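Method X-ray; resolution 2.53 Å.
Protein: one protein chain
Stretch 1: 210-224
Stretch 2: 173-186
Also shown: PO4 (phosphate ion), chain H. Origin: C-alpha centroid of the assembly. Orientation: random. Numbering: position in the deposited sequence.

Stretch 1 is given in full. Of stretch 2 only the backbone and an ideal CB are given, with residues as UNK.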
ATOM      1  N   ASN B 210       3.275  27.506 -12.057  1.00 41.09           N
ATOM      2  CA  ASN B 210       4.460  26.755 -11.673  1.00 42.24           C
ATOM      3  C   ASN B 210       5.717  27.433 -12.251  1.00 42.44           C
ATOM      4  O   ASN B 210       6.831  27.008 -11.976  1.00 43.44           O
ATOM      5  CB  ASN B 210       4.351  25.306 -12.164  1.00 41.89           C
ATOM      6  CG  ASN B 210       3.743  24.378 -11.125  1.00 42.23           C
ATOM      7  OD1 ASN B 210       3.099  24.818 -10.175  1.00 46.81           O
ATOM      8  ND2 ASN B 210       3.941  23.086 -11.306  1.00 42.40           N
ATOM      9  N   SER B 211       5.525  28.485 -13.050  1.00 42.73           N
ATOM     10  CA  SER B 211       6.632  29.227 -13.663  1.00 42.98           C
ATOM     11  C   SER B 211       7.138  30.225 -12.652  1.00 44.49           C
ATOM     12  O   SER B 211       6.391  30.631 -11.760  1.00 45.28           O
ATOM     13  CB  SER B 211       6.158  29.998 -14.898  1.00 42.83           C
ATOM     14  OG  SER B 211       5.686  29.115 -15.901  1.00 45.84           O
ATOM     15  N   GLU B 212       8.397  30.630 -12.781  1.00 45.91           N
ATOM     16  CA  GLU B 212       8.945  31.600 -11.850  1.00 48.23           C
ATOM     17  C   GLU B 212       8.489  33.008 -12.210  1.00 47.50           C
ATOM     18  O   GLU B 212       8.016  33.263 -13.324  1.00 47.13           O
ATOM     19  CB  GLU B 212      10.469  31.496 -11.793  1.00 51.82           C
ATOM     20  CG  GLU B 212      11.204  31.801 -13.066  1.00 57.03           C
ATOM     21  CD  GLU B 212      12.643  31.323 -13.004  1.00 61.58           C
ATOM     22  OE1 GLU B 212      13.323  31.561 -11.974  1.00 62.06           O
ATOM     23  OE2 GLU B 212      13.094  30.705 -13.991  1.00 64.41           O
ATOM     24  N   TYR B 213       8.614  33.920 -11.256  1.00 47.12           N
ATOM     25  CA  TYR B 213       8.151  35.284 -11.454  1.00 46.64           C
ATOM     26  C   TYR B 213       8.781  36.054 -12.607  1.00 46.68           C
ATOM     27  O   TYR B 213       8.081  36.744 -13.348  1.00 46.59           O
ATOM     28  CB  TYR B 213       8.311  36.076 -10.160  1.00 46.02           C
ATOM     29  CG  TYR B 213       7.776  37.494 -10.236  1.00 48.24           C
ATOM     30  CD1 TYR B 213       6.439  37.747 -10.559  1.00 46.61           C
ATOM     31  CD2 TYR B 213       8.602  38.580  -9.962  1.00 47.43           C
ATOM     32  CE1 TYR B 213       5.950  39.032 -10.605  1.00 49.58           C
ATOM     33  CE2 TYR B 213       8.118  39.877 -10.006  1.00 49.41           C
ATOM     34  CZ  TYR B 213       6.802  40.100 -10.330  1.00 50.65           C
ATOM     35  OH  TYR B 213       6.356  41.397 -10.433  1.00 54.91           O
ATOM     36  N   SER B 214      10.095  35.953 -12.760  1.00 46.79           N
ATOM     37  CA  SER B 214      10.763  36.675 -13.840  1.00 48.22           C
ATOM     38  C   SER B 214      10.110  36.354 -15.187  1.00 47.62           C
ATOM     39  O   SER B 214       9.930  37.233 -16.030  1.00 46.50           O
ATOM     40  CB  SER B 214      12.256  36.322 -13.875  1.00 49.21           C
ATOM     41  OG  SER B 214      12.469  34.943 -14.151  1.00 53.98           O
ATOM     42  N   TYR B 215       9.736  35.091 -15.368  1.00 48.15           N
ATOM     43  CA  TYR B 215       9.102  34.631 -16.600  1.00 47.69           C
ATOM     44  C   TYR B 215       7.634  35.040 -16.667  1.00 46.28           C
ATOM     45  O   TYR B 215       7.141  35.404 -17.732  1.00 46.30           O
ATOM     46  CB  TYR B 215       9.221  33.108 -16.704  1.00 48.07           C
ATOM     47  CG  TYR B 215       8.535  32.505 -17.905  1.00 50.05           C
ATOM     48  CD1 TYR B 215       9.113  32.557 -19.169  1.00 48.74           C
ATOM     49  CD2 TYR B 215       7.305  31.870 -17.770  1.00 50.11           C
ATOM     50  CE1 TYR B 215       8.483  31.986 -20.269  1.00 50.10           C
ATOM     51  CE2 TYR B 215       6.667  31.299 -18.863  1.00 51.94           C
ATOM     52  CZ  TYR B 215       7.261  31.360 -20.113  1.00 51.81           C
ATOM     53  OH  TYR B 215       6.621  30.797 -21.199  1.00 50.86           O
ATOM     54  N   SER B 216       6.943  34.988 -15.534  1.00 44.35           N
ATOM     55  CA  SER B 216       5.534  35.351 -15.489  1.00 45.37           C
ATOM     56  C   SER B 216       5.309  36.823 -15.725  1.00 46.27           C
ATOM     57  O   SER B 216       4.309  37.217 -16.316  1.00 47.07           O
ATOM     58  CB  SER B 216       4.921  34.991 -14.136  1.00 43.30           C
ATOM     59  OG  SER B 216       5.128  33.625 -13.855  1.00 46.96           O
ATOM     60  N   LYS B 217       6.231  37.642 -15.240  1.00 49.04           N
ATOM     61  CA  LYS B 217       6.116  39.087 -15.395  1.00 51.55           C
ATOM     62  C   LYS B 217       6.214  39.454 -16.865  1.00 51.56           C
ATOM     63  O   LYS B 217       5.486  40.324 -17.340  1.00 52.33           O
ATOM     64  CB  LYS B 217       7.215  39.799 -14.591  1.00 53.15           C
ATOM     65  CG  LYS B 217       6.907  41.260 -14.301  1.00 57.50           C
ATOM     66  CD  LYS B 217       7.852  41.877 -13.274  1.00 60.47           C
ATOM     67  CE  LYS B 217       9.256  42.056 -13.832  1.00 62.57           C
ATOM     68  NZ  LYS B 217      10.134  42.810 -12.890  1.00 63.01           N
ATOM     69  N   LEU B 218       7.107  38.771 -17.578  1.00 51.96           N
ATOM     70  CA  LEU B 218       7.316  38.997 -19.005  1.00 52.87           C
ATOM     71  C   LEU B 218       6.080  38.581 -19.806  1.00 53.67           C
ATOM     72  O   LEU B 218       5.486  39.381 -20.543  1.00 52.86           O
ATOM     73  CB  LEU B 218       8.489  38.166 -19.484  1.00 52.91           C
ATOM     74  CG  LEU B 218       9.344  38.703 -20.621  1.00 57.35           C
ATOM     75  CD1 LEU B 218      10.096  37.513 -21.196  1.00 59.54           C
ATOM     76  CD2 LEU B 218       8.525  39.396 -21.691  1.00 55.45           C
ATOM     77  N   LEU B 219       5.698  37.318 -19.649  1.00 53.45           N
ATOM     78  CA  LEU B 219       4.566  36.759 -20.365  1.00 53.56           C
ATOM     79  C   LEU B 219       3.228  37.449 -20.079  1.00 52.82           C
ATOM     80  O   LEU B 219       2.430  37.675 -20.990  1.00 51.01           O
ATOM     81  CB  LEU B 219       4.453  35.272 -20.050  1.00 54.99           C
ATOM     82  CG  LEU B 219       3.714  34.455 -21.109  1.00 56.87           C
ATOM     83  CD1 LEU B 219       4.628  34.231 -22.303  1.00 56.61           C
ATOM     84  CD2 LEU B 219       3.294  33.123 -20.519  1.00 60.63           C
ATOM     85  N   LEU B 220       2.973  37.779 -18.818  1.00 51.77           N
ATOM     86  CA  LEU B 220       1.721  38.434 -18.471  1.00 52.26           C
ATOM     87  C   LEU B 220       1.647  39.789 -19.138  1.00 53.36           C
ATOM     88  O   LEU B 220       0.603  40.180 -19.660  1.00 54.25           O
ATOM     89  CB  LEU B 220       1.587  38.588 -16.955  1.00 51.95           C
ATOM     90  CG  LEU B 220       1.232  37.303 -16.200  1.00 51.56           C
ATOM     91  CD1 LEU B 220       1.262  37.547 -14.701  1.00 51.51           C
ATOM     92  CD2 LEU B 220      -0.138  36.834 -16.627  1.00 49.90           C
ATOM     93  N   ASP B 221       2.764  40.502 -19.120  1.00 54.36           N
ATOM     94  CA  ASP B 221       2.867  41.812 -19.746  1.00 53.65           C
ATOM     95  C   ASP B 221       2.634  41.664 -21.248  1.00 51.77           C
ATOM     96  O   ASP B 221       1.762  42.313 -21.803  1.00 52.04           O
ATOM     97  CB  ASP B 221       4.260  42.380 -19.490  1.00 58.07           C
ATOM     98  CG  ASP B 221       4.365  43.861 -19.801  1.00 60.23           C
ATOM     99  OD1 ASP B 221       5.469  44.411 -19.629  1.00 61.12           O
ATOM    100  OD2 ASP B 221       3.361  44.477 -20.205  1.00 62.93           O
ATOM    101  N   TYR B 222       3.409  40.795 -21.895  1.00 50.17           N
ATOM    102  CA  TYR B 222       3.284  40.570 -23.331  1.00 49.67           C
ATOM    103  C   TYR B 222       1.862  40.229 -23.787  1.00 50.60           C
ATOM    104  O   TYR B 222       1.390  40.743 -24.809  1.00 52.28           O
ATOM    105  CB  TYR B 222       4.236  39.445 -23.780  1.00 48.01           C
ATOM    106  CG  TYR B 222       4.097  39.062 -25.244  1.00 47.66           C
ATOM    107  CD1 TYR B 222       4.748  39.786 -26.248  1.00 47.19           C
ATOM    108  CD2 TYR B 222       3.279  38.006 -25.628  1.00 46.81           C
ATOM    109  CE1 TYR B 222       4.582  39.463 -27.601  1.00 47.00           C
ATOM    110  CE2 TYR B 222       3.107  37.675 -26.969  1.00 47.92           C
ATOM    111  CZ  TYR B 222       3.759  38.407 -27.955  1.00 49.90           C
ATOM    112  OH  TYR B 222       3.572  38.086 -29.289  1.00 49.26           O
ATOM    113  N   ALA B 223       1.173  39.375 -23.034  1.00 50.22           N
ATOM    114  CA  ALA B 223      -0.166  38.940 -23.425  1.00 50.92           C
ATOM    115  C   ALA B 223      -1.385  39.695 -22.896  1.00 50.34           C
ATOM    116  O   ALA B 223      -2.485  39.515 -23.415  1.00 51.10           O
ATOM    117  CB  ALA B 223      -0.318  37.452 -23.120  1.00 48.81           C
ATOM    118  N   LEU B 224      -1.219  40.537 -21.885  1.00 49.73           N
ATOM    119  CA  LEU B 224      -2.369  41.260 -21.355  1.00 49.84           C
ATOM    120  C   LEU B 224      -2.331  42.775 -21.575  1.00 51.52           C
ATOM    121  O   LEU B 224      -3.330  43.391 -21.950  1.00 52.32           O
ATOM    122  CB  LEU B 224      -2.523  40.971 -19.861  1.00 47.26           C
ATOM    123  CG  LEU B 224      -2.625  39.499 -19.466  1.00 46.79           C
ATOM    124  CD1 LEU B 224      -2.714  39.382 -17.973  1.00 44.40           C
ATOM    125  CD2 LEU B 224      -3.838  38.867 -20.124  1.00 45.71           C
ATOM    126  N   UNK B 173      13.457  25.536 -22.338  1.00 61.23           N
ATOM    127  CA  UNK B 173      12.164  25.717 -22.980  1.00 58.20           C
ATOM    128  C   UNK B 173      11.725  27.169 -22.807  1.00 58.44           C
ATOM    129  O   UNK B 173      11.264  27.801 -23.759  1.00 56.83           O
ATOM    130  CB  UNK B 173      11.123  24.757 -22.400  1.00 58.20           C
ATOM    131  N   UNK B 174      11.882  27.691 -21.589  1.00 57.77           N
ATOM    132  CA  UNK B 174      11.480  29.061 -21.276  1.00 58.66           C
ATOM    133  C   UNK B 174      12.191  30.089 -22.152  1.00 58.15           C
ATOM    134  O   UNK B 174      11.553  30.958 -22.748  1.00 56.50           O
ATOM    135  CB  UNK B 174      11.757  29.362 -19.802  1.00 58.66           C
ATOM    136  N   UNK B 175      13.512  29.989 -22.226  1.00 58.10           N
ATOM    137  CA  UNK B 175      14.293  30.940 -23.009  1.00 59.10           C
ATOM    138  C   UNK B 175      13.904  30.945 -24.477  1.00 58.11           C
ATOM    139  O   UNK B 175      13.819  32.007 -25.097  1.00 57.17           O
ATOM    140  CB  UNK B 175      15.785  30.626 -22.876  1.00 59.10           C
ATOM    141  N   UNK B 176      13.667  29.764 -25.035  1.00 57.29           N
ATOM    142  CA  UNK B 176      13.281  29.668 -26.428  1.00 54.71           C
ATOM    143  C   UNK B 176      11.925  30.319 -26.700  1.00 54.75           C
ATOM    144  O   UNK B 176      11.769  31.011 -27.705  1.00 54.18           O
ATOM    145  CB  UNK B 176      13.251  28.200 -26.856  1.00 54.71           C
ATOM    146  N   UNK B 177      10.937  30.114 -25.828  1.00 54.72           N
ATOM    147  CA  UNK B 177       9.646  30.740 -26.092  1.00 55.05           C
ATOM    148  C   UNK B 177       9.726  32.244 -25.816  1.00 54.81           C
ATOM    149  O   UNK B 177       9.017  33.025 -26.441  1.00 55.00           O
ATOM    150  CB  UNK B 177       8.551  30.095 -25.241  1.00 55.05           C
ATOM    151  N   UNK B 178      10.596  32.656 -24.901  1.00 55.69           N
ATOM    152  CA  UNK B 178      10.748  34.083 -24.605  1.00 56.48           C
ATOM    153  C   UNK B 178      11.305  34.794 -25.832  1.00 56.64           C
ATOM    154  O   UNK B 178      10.855  35.875 -26.194  1.00 55.20           O
ATOM    155  CB  UNK B 178      11.659  34.300 -23.395  1.00 56.48           C
ATOM    156  N   UNK B 179      12.287  34.175 -26.479  1.00 58.14           N
ATOM    157  CA  UNK B 179      12.901  34.763 -27.659  1.00 57.86           C
ATOM    158  C   UNK B 179      12.020  34.627 -28.891  1.00 57.51           C
ATOM    159  O   UNK B 179      12.406  35.040 -29.984  1.00 57.44           O
ATOM    160  CB  UNK B 179      14.262  34.114 -27.920  1.00 57.86           C
ATOM    161  N   UNK B 180      10.840  34.045 -28.727  1.00 56.47           N
ATOM    162  CA  UNK B 180       9.950  33.846 -29.865  1.00 54.15           C
ATOM    163  C   UNK B 180       8.479  33.936 -29.511  1.00 51.96           C
ATOM    164  O   UNK B 180       7.646  33.269 -30.119  1.00 49.99           O
ATOM    165  CB  UNK B 180      10.230  32.485 -30.505  1.00 54.15           C
ATOM    166  N   UNK B 181       8.169  34.781 -28.540  1.00 51.08           N
ATOM    167  CA  UNK B 181       6.810  34.947 -28.059  1.00 50.67           C
ATOM    168  C   UNK B 181       5.702  34.962 -29.104  1.00 50.91           C
ATOM    169  O   UNK B 181       4.701  34.251 -28.948  1.00 50.15           O
ATOM    170  CB  UNK B 181       6.738  36.254 -27.266  1.00 50.67           C
ATOM    171  N   UNK B 182       5.856  35.730 -30.176  1.00 51.16           N
ATOM    172  CA  UNK B 182       4.771  35.757 -31.147  1.00 53.00           C
ATOM    173  C   UNK B 182       4.548  34.468 -31.922  1.00 51.17           C
ATOM    174  O   UNK B 182       3.548  34.324 -32.614  1.00 51.33           O
ATOM    175  CB  UNK B 182       5.029  36.887 -32.146  1.00 53.00           C
ATOM    176  N   UNK B 183       5.469  33.527 -31.801  1.00 50.48           N
ATOM    177  CA  UNK B 183       5.306  32.250 -32.471  1.00 49.43           C
ATOM    178  C   UNK B 183       4.689  31.238 -31.496  1.00 47.94           C
ATOM    179  O   UNK B 183       4.110  30.240 -31.914  1.00 45.16           O
ATOM    180  CB  UNK B 183       6.647  31.746 -33.008  1.00 49.43           C
ATOM    181  N   UNK B 184       4.807  31.505 -30.198  1.00 47.24           N
ATOM    182  CA  UNK B 184       4.294  30.575 -29.199  1.00 47.55           C
ATOM    183  C   UNK B 184       3.046  30.977 -28.434  1.00 47.24           C
ATOM    184  O   UNK B 184       2.158  30.148 -28.248  1.00 47.47           O
ATOM    185  CB  UNK B 184       5.402  30.309 -28.178  1.00 47.55           C
ATOM    186  N   UNK B 185       2.945  32.232 -28.006  1.00 46.49           N
ATOM    187  CA  UNK B 185       1.757  32.636 -27.259  1.00 45.12           C
ATOM    188  C   UNK B 185       0.717  33.414 -28.066  1.00 45.59           C
ATOM    189  O   UNK B 185       1.033  34.336 -28.810  1.00 45.09           O
ATOM    190  CB  UNK B 185       2.188  33.486 -26.062  1.00 45.12           C
ATOM    191  N   UNK B 186      -0.537  33.005 -27.909  1.00 46.23           N
ATOM    192  CA  UNK B 186      -1.655  33.621 -28.597  1.00 47.04           C
ATOM    193  C   UNK B 186      -2.265  34.696 -27.709  1.00 48.60           C
ATOM    194  O   UNK B 186      -2.516  34.472 -26.529  1.00 48.08           O
ATOM    195  CB  UNK B 186      -2.702  32.575 -28.984  1.00 47.04           C
TER
HETATM  196  P   PO4 H 501       1.544  26.989 -15.078  1.00 42.93           P
HETATM  197  O1  PO4 H 501       2.981  26.828 -15.425  1.00 41.46           O
HETATM  198  O2  PO4 H 501       0.706  26.226 -16.026  1.00 42.08           O
HETATM  199  O3  PO4 H 501       1.176  28.429 -15.146  1.00 38.19           O
HETATM  200  O4  PO4 H 501       1.309  26.466 -13.708  1.00 45.64           O

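Helix 213-224 runs beside the backbone of 173-178 at a shallow 22°, with axes 11.7 Å apart at closest approach, so side chains must fill the gap.

Position 173 is helical and its CB has nothing of stretch 1 within 5.5 Å; many residues would suit, and Leu173 stays out of contact.

At 174, CA-to-CB points toward stretch 1, and the ideal CB lies 4.2 Å from Tyr215 CD1. A ring face lies alongside, with the hydroxyl of Ser211 farther on. A long chain, aliphatic along its length and polar at its tip, would use both; Met or Gln could cover the ring as well. The residue is Lys174. Its CD sits 3.7 Å from the centroid of the Tyr215 ring, almost on the normal, and NZ donates a hydrogen bond to Ser211 OG at 2.7 Å. The ammonium also makes an off-centre cation-pi contact with that ring.

Positions 175 and 176 meet nothing from their CB atoms, so helix-compatible residues of many kinds would do: Asn175 and Ile176.

Position 177 points toward stretch 1, its ideal CB 4.5 Å from Tyr215 OH. Between Tyr215 and Leu219 a medium aliphatic fits: Leu, Ile or Met. Ile177 puts CD1 at the tyrosine's edge, 3.8 Å from Tyr215 CE1, and 4.0 Å from Leu219 CD1.

At 178 the CB points sideways, yet lies 4.2 Å from Leu218 CD1. A branched aliphatic could reach two neighbours, and Ile178 does: CG2 is 3.4 Å from Leu218 CD1, CD1 3.7 Å from Tyr215 CD1.

Positions 179 and 180 lie out of reach, between two helices. At 179 many residues would do, polar ones included; it is Lys179. Phi/psi of -147/33 at 180 and its place just before a helix would suit Asn, Asp, Ser or Gly; it is Asn180, without a side-chain capping bond.

At 181 the CB points toward stretch 1, 3.7 Å from Tyr222 CZ, with leucines beyond; Leu or Met would suit. Leu181 lays CB over the Tyr222 face and brings CD2 within 3.7 Å of Leu219 CD1.

Position 182 points sideways, its ideal CB 3.4 Å from Tyr222 OH; a chain that can turn outward is favoured. Lys182 leads its end away.

Position 183 points away and 184 is out of reach, so polar, aliphatic or aromatic side chains would all do; they are Lys183 and Tyr184.

At 185, extended phi/psi and a CB facing Tyr222 and Leu219 favour Val or Ile. Val185 sets CG1 3.8 Å from Leu219 CD1 and CG2 3.6 Å from Tyr222 CE2.

Position 186 points away, leaving wide choice; it is Ile186.

Stretch 2, residues 173-186: LKNIIIKNLKKYVI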
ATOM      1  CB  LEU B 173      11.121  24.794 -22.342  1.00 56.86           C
ATOM      2  CG  LEU B 173       9.889  24.360 -23.143  1.00 56.13           C
ATOM      3  CD1 LEU B 173       8.814  23.926 -22.166  1.00 54.69           C
ATOM      4  CD2 LEU B 173       9.375  25.487 -24.003  1.00 55.83           C
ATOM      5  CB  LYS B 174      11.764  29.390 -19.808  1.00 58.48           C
ATOM      6  CG  LYS B 174      11.146  28.447 -18.793  1.00 61.66           C
ATOM      7  CD  LYS B 174       9.660  28.696 -18.593  1.00 64.01           C
ATOM      8  CE  LYS B 174       9.151  27.880 -17.408  1.00 65.58           C
ATOM      9  NZ  LYS B 174       7.677  27.975 -17.234  1.00 67.37           N
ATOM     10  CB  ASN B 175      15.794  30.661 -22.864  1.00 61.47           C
ATOM     11  CG  ASN B 175      16.332  31.017 -21.476  1.00 63.66           C
ATOM     12  OD1 ASN B 175      15.680  31.727 -20.698  1.00 63.62           O
ATOM     13  ND2 ASN B 175      17.535  30.535 -21.171  1.00 65.30           N
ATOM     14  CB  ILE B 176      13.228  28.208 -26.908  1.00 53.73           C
ATOM     15  CG1 ILE B 176      14.633  27.620 -26.935  1.00 52.71           C
ATOM     16  CG2 ILE B 176      12.635  28.146 -28.299  1.00 51.21           C
ATOM     17  CD1 ILE B 176      14.683  26.188 -27.410  1.00 53.41           C
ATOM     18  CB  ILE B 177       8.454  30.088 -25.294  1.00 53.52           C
ATOM     19  CG1 ILE B 177       8.331  30.697 -23.915  1.00 54.58           C
ATOM     20  CG2 ILE B 177       8.608  28.592 -25.220  1.00 54.54           C
ATOM     21  CD1 ILE B 177       7.373  31.850 -23.887  1.00 54.29           C
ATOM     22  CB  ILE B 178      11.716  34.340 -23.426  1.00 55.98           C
ATOM     23  CG1 ILE B 178      11.066  33.938 -22.102  1.00 57.67           C
ATOM     24  CG2 ILE B 178      12.077  35.801 -23.370  1.00 56.47           C
ATOM     25  CD1 ILE B 178      11.964  34.172 -20.879  1.00 57.83           C
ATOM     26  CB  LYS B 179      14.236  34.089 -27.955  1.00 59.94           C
ATOM     27  CG  LYS B 179      14.097  32.698 -28.569  1.00 63.82           C
ATOM     28  CD  LYS B 179      15.304  32.310 -29.434  1.00 64.88           C
ATOM     29  CE  LYS B 179      15.399  33.187 -30.674  1.00 66.23           C
ATOM     30  NZ  LYS B 179      16.502  32.759 -31.567  1.00 68.24           N
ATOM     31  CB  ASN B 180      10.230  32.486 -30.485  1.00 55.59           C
ATOM     32  CG  ASN B 180      10.601  32.588 -31.928  1.00 57.43           C
ATOM     33  OD1 ASN B 180       9.872  33.198 -32.726  1.00 59.10           O
ATOM     34  ND2 ASN B 180      11.740  32.000 -32.289  1.00 56.70           N
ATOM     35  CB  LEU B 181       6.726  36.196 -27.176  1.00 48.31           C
ATOM     36  CG  LEU B 181       7.559  36.066 -25.900  1.00 46.26           C
ATOM     37  CD1 LEU B 181       7.557  37.369 -25.130  1.00 43.51           C
ATOM     38  CD2 LEU B 181       7.004  34.931 -25.054  1.00 45.04           C
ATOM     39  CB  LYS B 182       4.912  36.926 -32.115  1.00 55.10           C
ATOM     40  CG  LYS B 182       6.065  36.870 -33.079  1.00 59.64           C
ATOM     41  CD  LYS B 182       5.818  37.874 -34.211  1.00 64.21           C
ATOM     42  CE  LYS B 182       5.085  39.137 -33.702  1.00 66.56           C
ATOM     43  NZ  LYS B 182       4.721  40.099 -34.788  1.00 67.90           N
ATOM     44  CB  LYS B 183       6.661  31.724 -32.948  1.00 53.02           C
ATOM     45  CG  LYS B 183       6.609  30.309 -33.509  1.00 53.91           C
ATOM     46  CD  LYS B 183       7.988  29.692 -33.631  1.00 55.59           C
ATOM     47  CE  LYS B 183       7.886  28.272 -34.186  1.00 57.07           C
ATOM     48  NZ  LYS B 183       9.233  27.636 -34.283  1.00 60.65           N
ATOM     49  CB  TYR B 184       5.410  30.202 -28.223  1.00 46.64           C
ATOM     50  CG  TYR B 184       6.452  29.331 -28.876  1.00 46.56           C
ATOM     51  CD1 TYR B 184       6.161  28.005 -29.228  1.00 46.55           C
ATOM     52  CD2 TYR B 184       7.711  29.836 -29.186  1.00 46.42           C
ATOM     53  CE1 TYR B 184       7.098  27.206 -29.873  1.00 45.32           C
ATOM     54  CE2 TYR B 184       8.659  29.048 -29.834  1.00 47.09           C
ATOM     55  CZ  TYR B 184       8.347  27.732 -30.173  1.00 48.32           C
ATOM     56  OH  TYR B 184       9.283  26.941 -30.809  1.00 48.02           O
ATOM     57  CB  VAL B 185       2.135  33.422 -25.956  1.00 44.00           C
ATOM     58  CG1 VAL B 185       3.607  33.696 -25.922  1.00 42.23           C
ATOM     59  CG2 VAL B 185       1.330  34.716 -25.841  1.00 40.65           C
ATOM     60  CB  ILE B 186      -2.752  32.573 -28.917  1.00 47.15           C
ATOM     61  CG1 ILE B 186      -2.212  31.507 -29.857  1.00 47.88           C
ATOM     62  CG2 ILE B 186      -3.939  33.234 -29.568  1.00 46.70           C
ATOM     63  CD1 ILE B 186      -3.177  30.373 -30.092  1.00 46.41           C
TER
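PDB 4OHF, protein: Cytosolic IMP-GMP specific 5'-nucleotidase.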